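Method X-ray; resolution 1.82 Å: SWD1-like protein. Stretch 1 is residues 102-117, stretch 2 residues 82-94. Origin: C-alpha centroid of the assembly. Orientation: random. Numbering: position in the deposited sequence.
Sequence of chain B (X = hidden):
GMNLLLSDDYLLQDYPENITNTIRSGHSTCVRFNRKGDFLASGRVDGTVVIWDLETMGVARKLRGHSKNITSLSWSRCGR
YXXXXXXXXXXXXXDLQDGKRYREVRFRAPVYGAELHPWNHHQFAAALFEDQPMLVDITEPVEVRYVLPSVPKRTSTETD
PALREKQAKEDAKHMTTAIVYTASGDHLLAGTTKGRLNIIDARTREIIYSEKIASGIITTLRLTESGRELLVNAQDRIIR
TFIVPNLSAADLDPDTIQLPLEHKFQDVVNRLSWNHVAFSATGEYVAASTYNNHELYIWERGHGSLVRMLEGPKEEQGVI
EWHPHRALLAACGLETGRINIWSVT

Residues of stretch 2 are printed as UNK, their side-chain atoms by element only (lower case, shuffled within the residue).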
# COMPACT_ATOMS: atom_id res chain seq x y z
N TYR B 102 7.45 13.52 15.26
CA TYR B 102 8.69 12.93 15.77
C TYR B 102 9.81 12.95 14.74
O TYR B 102 10.97 13.18 15.11
CB TYR B 102 8.38 11.51 16.24
CG TYR B 102 9.52 10.68 16.72
CD1 TYR B 102 10.30 11.08 17.80
CD2 TYR B 102 9.82 9.48 16.09
CE1 TYR B 102 11.34 10.30 18.25
CE2 TYR B 102 10.86 8.70 16.52
CZ TYR B 102 11.62 9.11 17.61
OH TYR B 102 12.67 8.31 18.02
N ARG B 103 9.49 12.70 13.47
CA ARG B 103 10.42 12.80 12.35
C ARG B 103 9.68 13.32 11.12
O ARG B 103 8.47 13.11 10.97
CB ARG B 103 11.07 11.46 11.95
CG ARG B 103 11.91 10.79 13.02
CD ARG B 103 13.26 11.42 13.13
NE ARG B 103 14.08 10.85 14.20
CZ ARG B 103 14.10 11.31 15.46
NH1 ARG B 103 13.32 12.34 15.82
NH2 ARG B 103 14.89 10.76 16.38
N GLU B 104 10.42 13.96 10.22
CA GLU B 104 9.81 14.54 9.03
C GLU B 104 10.80 14.54 7.86
O GLU B 104 11.91 15.06 8.00
CB GLU B 104 9.38 15.96 9.34
CG GLU B 104 8.66 16.63 8.22
CD GLU B 104 8.09 17.98 8.66
OE1 GLU B 104 7.37 18.60 7.86
OE2 GLU B 104 8.38 18.42 9.80
N VAL B 105 10.38 14.02 6.71
CA VAL B 105 11.25 13.87 5.54
C VAL B 105 10.54 14.43 4.32
O VAL B 105 9.41 14.01 4.02
CB VAL B 105 11.65 12.39 5.32
CG1 VAL B 105 12.64 12.25 4.12
CG2 VAL B 105 12.21 11.78 6.61
N ARG B 106 11.18 15.38 3.63
CA ARG B 106 10.63 16.02 2.44
C ARG B 106 11.35 15.54 1.18
O ARG B 106 12.58 15.59 1.11
CB ARG B 106 10.70 17.54 2.56
CG ARG B 106 10.11 18.02 3.89
CD ARG B 106 10.20 19.54 4.04
NE ARG B 106 11.01 19.91 5.20
CZ ARG B 106 10.56 19.89 6.45
NH1 ARG B 106 9.31 19.52 6.67
NH2 ARG B 106 11.34 20.25 7.47
N PHE B 107 10.58 15.11 0.19
CA PHE B 107 11.14 14.63 -1.06
C PHE B 107 10.98 15.70 -2.14
O PHE B 107 10.59 16.83 -1.87
CB PHE B 107 10.49 13.30 -1.46
CG PHE B 107 10.78 12.17 -0.51
CD1 PHE B 107 9.89 11.87 0.51
CD2 PHE B 107 11.96 11.44 -0.60
CE1 PHE B 107 10.15 10.85 1.42
CE2 PHE B 107 12.24 10.42 0.30
CZ PHE B 107 11.31 10.12 1.32
N ARG B 108 11.25 15.34 -3.40
CA ARG B 108 11.12 16.29 -4.50
C ARG B 108 9.95 15.95 -5.42
O ARG B 108 9.90 16.42 -6.56
CB ARG B 108 12.43 16.36 -5.30
CG ARG B 108 13.70 16.10 -4.48
CD ARG B 108 14.94 16.01 -5.41
NE ARG B 108 14.72 15.06 -6.51
CZ ARG B 108 15.43 13.94 -6.72
NH1 ARG B 108 16.44 13.61 -5.92
NH2 ARG B 108 15.14 13.15 -7.75
N ALA B 109 8.98 15.20 -4.92
CA ALA B 109 7.94 14.60 -5.74
C ALA B 109 6.84 14.08 -4.83
O ALA B 109 7.09 13.75 -3.66
CB ALA B 109 8.50 13.46 -6.61
N PRO B 110 5.61 14.00 -5.33
CA PRO B 110 4.52 13.36 -4.57
C PRO B 110 4.88 11.94 -4.15
O PRO B 110 5.55 11.20 -4.88
CB PRO B 110 3.34 13.36 -5.55
CG PRO B 110 3.65 14.51 -6.51
CD PRO B 110 5.15 14.54 -6.63
N VAL B 111 4.38 11.54 -2.99
CA VAL B 111 4.67 10.21 -2.45
C VAL B 111 3.49 9.31 -2.79
O VAL B 111 2.36 9.58 -2.37
CB VAL B 111 4.94 10.27 -0.93
CG1 VAL B 111 5.43 8.92 -0.39
CG2 VAL B 111 5.97 11.41 -0.56
N TYR B 112 3.73 8.27 -3.61
CA TYR B 112 2.69 7.26 -3.82
C TYR B 112 2.32 6.58 -2.49
O TYR B 112 1.16 6.28 -2.23
CB TYR B 112 3.18 6.19 -4.79
CG TYR B 112 3.24 6.52 -6.27
CD1 TYR B 112 2.09 6.88 -6.98
CD2 TYR B 112 4.45 6.33 -6.98
CE1 TYR B 112 2.14 7.10 -8.35
CE2 TYR B 112 4.51 6.57 -8.34
CZ TYR B 112 3.35 6.93 -9.02
OH TYR B 112 3.40 7.17 -10.36
N GLY B 113 3.31 6.28 -1.68
CA GLY B 113 3.07 5.65 -0.40
C GLY B 113 4.38 5.38 0.30
O GLY B 113 5.45 5.26 -0.32
N ALA B 114 4.32 5.35 1.62
CA ALA B 114 5.50 5.06 2.43
C ALA B 114 5.14 4.03 3.50
O ALA B 114 4.07 4.10 4.10
CB ALA B 114 6.09 6.34 3.09
N GLU B 115 6.03 3.05 3.70
CA GLU B 115 5.77 1.94 4.61
C GLU B 115 6.86 1.87 5.66
O GLU B 115 8.05 1.98 5.33
CB GLU B 115 5.74 0.59 3.91
CG GLU B 115 4.46 0.36 3.11
CD GLU B 115 3.33 -0.09 4.01
OE1 GLU B 115 3.49 -1.15 4.65
OE2 GLU B 115 2.30 0.62 4.10
N LEU B 116 6.47 1.65 6.90
CA LEU B 116 7.45 1.47 7.98
C LEU B 116 8.05 0.07 7.97
O LEU B 116 7.39 -0.92 7.63
CB LEU B 116 6.81 1.74 9.35
CG LEU B 116 6.71 3.17 9.82
CD1 LEU B 116 5.95 3.21 11.19
CD2 LEU B 116 8.10 3.83 9.97
N HIS B 117 9.35 -0.01 8.28
CA HIS B 117 9.96 -1.32 8.47
C HIS B 117 9.17 -2.08 9.54
O HIS B 117 8.87 -1.50 10.60
CB HIS B 117 11.42 -1.15 8.91
CG HIS B 117 12.21 -2.42 8.93
ND1 HIS B 117 12.01 -3.39 9.89
CD2 HIS B 117 13.22 -2.86 8.15
CE1 HIS B 117 12.85 -4.39 9.69
NE2 HIS B 117 13.60 -4.09 8.63
N UNK B 82 3.00 6.51 13.82
CA UNK B 82 2.21 6.46 12.59
C UNK B 82 2.94 7.26 11.53
O UNK B 82 3.26 8.43 11.74
c UNK B 82 -0.14 7.11 11.57
c UNK B 82 -1.43 7.82 11.99
c UNK B 82 0.79 7.02 12.80
c UNK B 82 -0.41 5.75 11.04
N UNK B 83 3.19 6.63 10.40
CA UNK B 83 3.89 7.27 9.30
C UNK B 83 2.86 7.69 8.26
O UNK B 83 2.09 6.86 7.78
c UNK B 83 6.95 7.64 8.40
c UNK B 83 4.90 6.29 8.73
c UNK B 83 6.42 5.70 6.86
c UNK B 83 5.85 6.87 7.70
N UNK B 84 2.81 8.96 7.94
CA UNK B 84 1.87 9.48 6.95
C UNK B 84 2.61 10.11 5.77
O UNK B 84 3.68 10.72 5.93
c UNK B 84 0.90 10.51 7.58
o UNK B 84 1.63 11.57 8.25
N UNK B 85 2.03 10.01 4.59
CA UNK B 85 2.65 10.57 3.40
C UNK B 85 1.61 11.35 2.62
O UNK B 85 0.43 11.05 2.72
c UNK B 85 3.23 9.45 2.52
N UNK B 86 2.04 12.33 1.82
CA UNK B 86 1.06 13.15 1.10
C UNK B 86 1.51 13.41 -0.32
O UNK B 86 2.65 13.16 -0.70
c UNK B 86 0.81 14.49 1.82
s UNK B 86 2.18 15.66 1.79
N UNK B 87 0.59 13.98 -1.11
CA UNK B 87 0.93 14.43 -2.45
C UNK B 87 1.80 15.66 -2.44
O UNK B 87 2.35 16.02 -3.49
c UNK B 87 -1.12 13.52 -3.64
c UNK B 87 -0.34 14.74 -3.25
c UNK B 87 -2.47 13.84 -4.26
n UNK B 87 -3.11 12.82 -4.83
o UNK B 87 -2.93 14.99 -4.24
N UNK B 88 1.92 16.33 -1.29
CA UNK B 88 2.75 17.51 -1.18
C UNK B 88 4.19 17.19 -0.86
O UNK B 88 4.89 18.05 -0.30
N UNK B 89 4.64 15.96 -1.18
CA UNK B 89 6.05 15.53 -1.18
C UNK B 89 6.61 15.19 0.21
O UNK B 89 7.82 15.08 0.37
c UNK B 89 8.11 19.91 -5.89
c UNK B 89 8.89 19.69 -4.74
c UNK B 89 6.99 16.59 -1.80
c UNK B 89 6.56 17.16 -3.12
c UNK B 89 8.49 18.82 -3.75
c UNK B 89 5.42 16.85 -3.83
n UNK B 89 5.38 17.58 -5.00
c UNK B 89 7.27 18.13 -3.91
c UNK B 89 6.50 18.37 -5.07
c UNK B 89 6.91 19.26 -6.07
N UNK B 90 5.78 15.02 1.22
CA UNK B 90 6.29 14.89 2.58
C UNK B 90 5.91 13.56 3.20
O UNK B 90 4.86 12.97 2.89
c UNK B 90 5.28 18.53 3.67
c UNK B 90 6.02 17.42 2.88
c UNK B 90 5.75 16.04 3.45
n UNK B 90 4.98 19.76 5.82
c UNK B 90 5.79 18.73 5.09
N UNK B 91 6.78 13.08 4.07
CA UNK B 91 6.54 11.92 4.94
C UNK B 91 6.84 12.35 6.38
O UNK B 91 7.89 12.96 6.64
c UNK B 91 7.25 9.58 5.51
c UNK B 91 7.06 10.22 3.14
c UNK B 91 7.41 10.72 4.53
N UNK B 92 5.93 12.02 7.30
CA UNK B 92 6.05 12.41 8.71
C UNK B 92 5.85 11.19 9.59
O UNK B 92 4.93 10.39 9.34
c UNK B 92 5.04 13.52 9.08
c UNK B 92 5.34 14.82 8.33
c UNK B 92 4.97 13.73 10.61
c UNK B 92 4.26 15.91 8.57
N UNK B 93 6.67 11.05 10.62
CA UNK B 93 6.51 10.05 11.65
C UNK B 93 5.98 10.75 12.89
O UNK B 93 6.68 11.58 13.49
c UNK B 93 6.60 7.19 12.30
c UNK B 93 8.71 7.51 13.44
c UNK B 93 7.80 9.33 12.02
c UNK B 93 7.45 8.18 12.99
N UNK B 94 4.72 10.44 13.23
CA UNK B 94 4.03 10.97 14.39
C UNK B 94 4.29 10.08 15.60
O UNK B 94 4.28 8.85 15.49
c UNK B 94 1.57 15.97 12.24
c UNK B 94 1.87 15.63 13.57
c UNK B 94 2.10 14.30 13.94
c UNK B 94 1.95 11.46 11.69
c UNK B 94 2.51 11.05 14.13
c UNK B 94 1.46 15.01 11.25
c UNK B 94 1.70 13.68 11.62
n UNK B 94 1.66 12.53 10.87
c UNK B 94 2.02 13.30 12.95
c UNK B 94 2.16 11.88 12.97
O HOH W 1 2.77 6.28 5.17

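Position 82 has four side-chain carbons, forked at the second. Its CA-to-CB bond points away from stretch 1. The fork one carbon out from CB makes this Leu-82.

Position 83 has the same four carbons and fork, but its CA-to-CB bond points toward stretch 1. Its CB lies 3.8 Å from CG of Leu-116, and an end carbon 3.8 Å from CB of Ala-114. This is Leu-83.

Position 84 has one carbon and one oxygen. Its CA-to-CB bond points away. It is Ser-84.

Position 85 has a single carbon, CB, 3.7 Å from CG1 of Val-111. It is Ala-85.

Position 86 has one carbon and one sulfur, its CA-to-CB bond pointing away. It is Cys-86. Its backbone O accepts a hydrogen bond from N of Val-111 (3.3 Å).

Position 87 has three carbons, the third carrying an oxygen and a nitrogen, as in a terminal amide. It is Gln-87.

Position 88 has no side-chain atoms. It is Gly-88, within the type I turn from Cys-86 to position 89.

Position 89 has one carbon, then fused five- and six-membered rings holding eight carbons and one nitrogen. One ring face lies against C of Arg-108 and C of Ala-109, and a ring carbon is 3.6 Å from CD of Pro-110. Only an indole fits: Trp-89.

Position 90 has four carbons in a row ending in nitrogen. That nitrogen forms a salt bridge with OE1 of Glu-104 (3.3 Å). It is Lys-90.

Position 91 has three carbons, forked at CB. One branch carbon meets CE1 of Phe-107 at 3.6 Å, near the edge of that ring, and CB of Ala-114 at 4.0 Å. It is Val-91.

Position 92 has four carbons, forked at the first, with one arm two carbons long. A carbon of that arm is 3.8 Å from CG of Glu-104. It is Ile-92.

Position 93 has four carbons, forked at the second. An end carbon is 3.5 Å from CD2 of Tyr-102, at the ring edge. It is Leu-93.

Position 94 has one carbon, then fused five- and six-membered rings holding eight carbons and one nitrogen. Its CA-to-CB bond points away. It is Trp-94.

The contact combines sheet pairing with packing. Strands 102-106 and 90-94 run antiparallel. N of Val-105 donates a hydrogen bond to O of Val-91 (2.7 Å), and N of Val-91 one to O of Val-105 (2.8 Å). Arg-103 and Leu-93 pair likewise. The chain then turns at Tyr-112. Beyond it, Ala-114 and Leu-116 pack against Leu-83, while one water bridges their O atoms at Leu-83 and Ala-114.

Stretch 2 82-94: LLSACQGWKVILW
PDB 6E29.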